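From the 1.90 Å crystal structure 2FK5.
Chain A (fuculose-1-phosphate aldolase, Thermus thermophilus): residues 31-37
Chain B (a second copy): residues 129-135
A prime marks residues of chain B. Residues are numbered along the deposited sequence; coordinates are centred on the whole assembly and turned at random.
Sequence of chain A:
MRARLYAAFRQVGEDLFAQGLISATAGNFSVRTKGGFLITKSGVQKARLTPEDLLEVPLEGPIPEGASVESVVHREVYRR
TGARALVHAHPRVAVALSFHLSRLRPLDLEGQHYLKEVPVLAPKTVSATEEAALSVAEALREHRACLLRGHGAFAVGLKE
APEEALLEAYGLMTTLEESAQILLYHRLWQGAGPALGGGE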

# COMPACT_ATOMS: atom_id res chain seq x y z
N VAL A 31 16.48 -18.68 4.91
CA VAL A 31 16.83 -19.47 3.75
C VAL A 31 18.15 -20.19 4.08
O VAL A 31 18.96 -19.69 4.85
CB VAL A 31 17.05 -18.61 2.47
CG1 VAL A 31 15.76 -17.88 2.12
CG2 VAL A 31 18.19 -17.63 2.68
N ARG A 32 18.32 -21.37 3.52
CA ARG A 32 19.53 -22.16 3.73
C ARG A 32 20.64 -21.51 2.91
O ARG A 32 20.40 -21.06 1.79
CB ARG A 32 19.30 -23.59 3.22
CG ARG A 32 20.42 -24.58 3.49
CD ARG A 32 20.35 -25.13 4.91
NE ARG A 32 21.17 -26.33 5.04
CZ ARG A 32 22.48 -26.33 5.23
NH1 ARG A 32 23.13 -25.18 5.32
NH2 ARG A 32 23.15 -27.47 5.28
N THR A 33 21.84 -21.45 3.49
CA THR A 33 23.00 -20.89 2.80
C THR A 33 24.15 -21.88 2.95
O THR A 33 24.04 -22.86 3.69
CB THR A 33 23.45 -19.57 3.43
OG1 THR A 33 23.75 -19.79 4.82
CG2 THR A 33 22.36 -18.51 3.29
N LYS A 34 25.24 -21.64 2.24
CA LYS A 34 26.39 -22.53 2.33
C LYS A 34 26.90 -22.61 3.76
O LYS A 34 27.31 -23.67 4.23
CB LYS A 34 27.51 -22.05 1.40
CG LYS A 34 27.19 -22.23 -0.08
CD LYS A 34 28.30 -21.71 -0.99
N GLY A 35 26.86 -21.48 4.47
CA GLY A 35 27.33 -21.46 5.85
C GLY A 35 26.37 -21.98 6.91
O GLY A 35 26.79 -22.37 8.00
N GLY A 36 25.08 -21.98 6.60
CA GLY A 36 24.08 -22.45 7.55
C GLY A 36 22.75 -21.89 7.06
O GLY A 36 22.14 -22.48 6.16
N PHE A 37 22.32 -20.77 7.63
CA PHE A 37 21.08 -20.12 7.19
C PHE A 37 21.03 -18.63 7.54
O PHE A 37 21.64 -18.17 8.51
CB PHE A 37 19.84 -20.87 7.74
CG PHE A 37 19.68 -20.80 9.23
CD1 PHE A 37 18.94 -19.78 9.82
CD2 PHE A 37 20.24 -21.78 10.05
CE1 PHE A 37 18.76 -19.74 11.20
CE2 PHE A 37 20.07 -21.74 11.43
CZ PHE A 37 19.33 -20.72 12.01
N THR B 129 35.58 -24.59 3.71
CA THR B 129 34.21 -24.36 3.25
C THR B 129 33.66 -23.15 3.98
O THR B 129 34.15 -22.78 5.04
CB THR B 129 33.28 -25.56 3.54
OG1 THR B 129 33.16 -25.73 4.95
CG2 THR B 129 33.83 -26.83 2.91
N GLU B 130 32.63 -22.53 3.42
CA GLU B 130 32.03 -21.38 4.07
C GLU B 130 31.33 -21.89 5.31
O GLU B 130 31.14 -21.17 6.28
CB GLU B 130 31.02 -20.71 3.14
CG GLU B 130 31.66 -19.98 1.97
CD GLU B 130 30.63 -19.33 1.07
OE1 GLU B 130 29.76 -18.60 1.60
OE2 GLU B 130 30.69 -19.54 -0.16
N GLU B 131 30.93 -23.16 5.26
CA GLU B 131 30.25 -23.77 6.39
C GLU B 131 31.21 -23.81 7.57
O GLU B 131 30.89 -23.37 8.68
CB GLU B 131 29.79 -25.18 6.02
CG GLU B 131 29.15 -25.95 7.14
CD GLU B 131 28.48 -27.21 6.65
OE1 GLU B 131 29.12 -27.97 5.89
OE2 GLU B 131 27.30 -27.45 7.01
N ALA B 132 32.41 -24.33 7.33
CA ALA B 132 33.41 -24.40 8.39
C ALA B 132 33.75 -22.99 8.85
O ALA B 132 33.86 -22.71 10.05
CB ALA B 132 34.65 -25.10 7.87
N ALA B 133 33.92 -22.09 7.89
CA ALA B 133 34.26 -20.70 8.16
C ALA B 133 33.28 -20.01 9.09
O ALA B 133 33.68 -19.34 10.05
CB ALA B 133 34.36 -19.92 6.85
N LEU B 134 31.99 -20.17 8.82
CA LEU B 134 30.98 -19.52 9.64
C LEU B 134 30.96 -20.07 11.05
O LEU B 134 30.83 -19.32 12.02
CB LEU B 134 29.59 -19.66 9.01
CG LEU B 134 28.49 -19.00 9.84
CD1 LEU B 134 28.85 -17.54 10.08
CD2 LEU B 134 27.15 -19.13 9.13
N SER B 135 31.07 -21.39 11.17
CA SER B 135 31.07 -22.05 12.47
C SER B 135 32.26 -21.58 13.31
O SER B 135 32.11 -21.18 14.47
CB SER B 135 31.13 -23.57 12.25
OG SER B 135 31.11 -24.26 13.48
O HOH W 1 25.30 -28.90 5.75
O HOH W 2 29.89 -24.60 2.61
O HOH W 3 26.80 -18.59 3.22

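No direct hydrogen bond joins the two stretches among the atoms modelled; every polar link between them passes through water. Three waters do this work. Water 1 accepts a weak bond from Arg32 NH2 at 2.6 Å and donates to Glu131′ OE2 at 2.8 Å. Those two side-chain atoms, Arg32 NH2 and Glu131′ OE2, are 4.5 Å apart, too far for a salt bridge, though their charges are opposite. Water 2 donates to Lys34 O and accepts from Glu131′ N, both at 3.2 Å, so it links backbone to backbone. Water 3 accepts from Gly35 N at 3.1 Å and gives a weak bond to Glu130′ OE1 at 3.4 Å.

The direct contact is packing of a tight turn against the first turns of a helix. Gly35 lies at its centre. Gly35 CA is 3.8 Å from both Glu130′ O and Glu131′ CA. The absence of a side chain suits this place: an ideal CB on Gly35 would lie 3.1 Å from Leu134′ CD2, which is tight. Leu134′ points toward the turn, and Leu134′ CD2 reaches 3.5 Å from Gly35 O. Both residues are buried. Glu131′ CB packs 3.4 Å from Lys34 O.

Lys34 and Glu130′, both exposed, point toward each other's stretch. Lys34 CD is 3.3 Å from Glu130′ OE2, but CE and NZ are not modelled, so any charge pairing remains open.

Each side is braced internally. Thr33 N donates to Gly36 O at 2.9 Å, and Arg32 NH1 donates to the same Gly36 O at 3.0 Å. Gly36 N donates to Thr33 OG1 at 3.1 Å. In the helix, Thr129′ OG1 caps the N-terminus by accepting from Ala132′ N at 2.9 Å. Ala132′ itself points away from the turn.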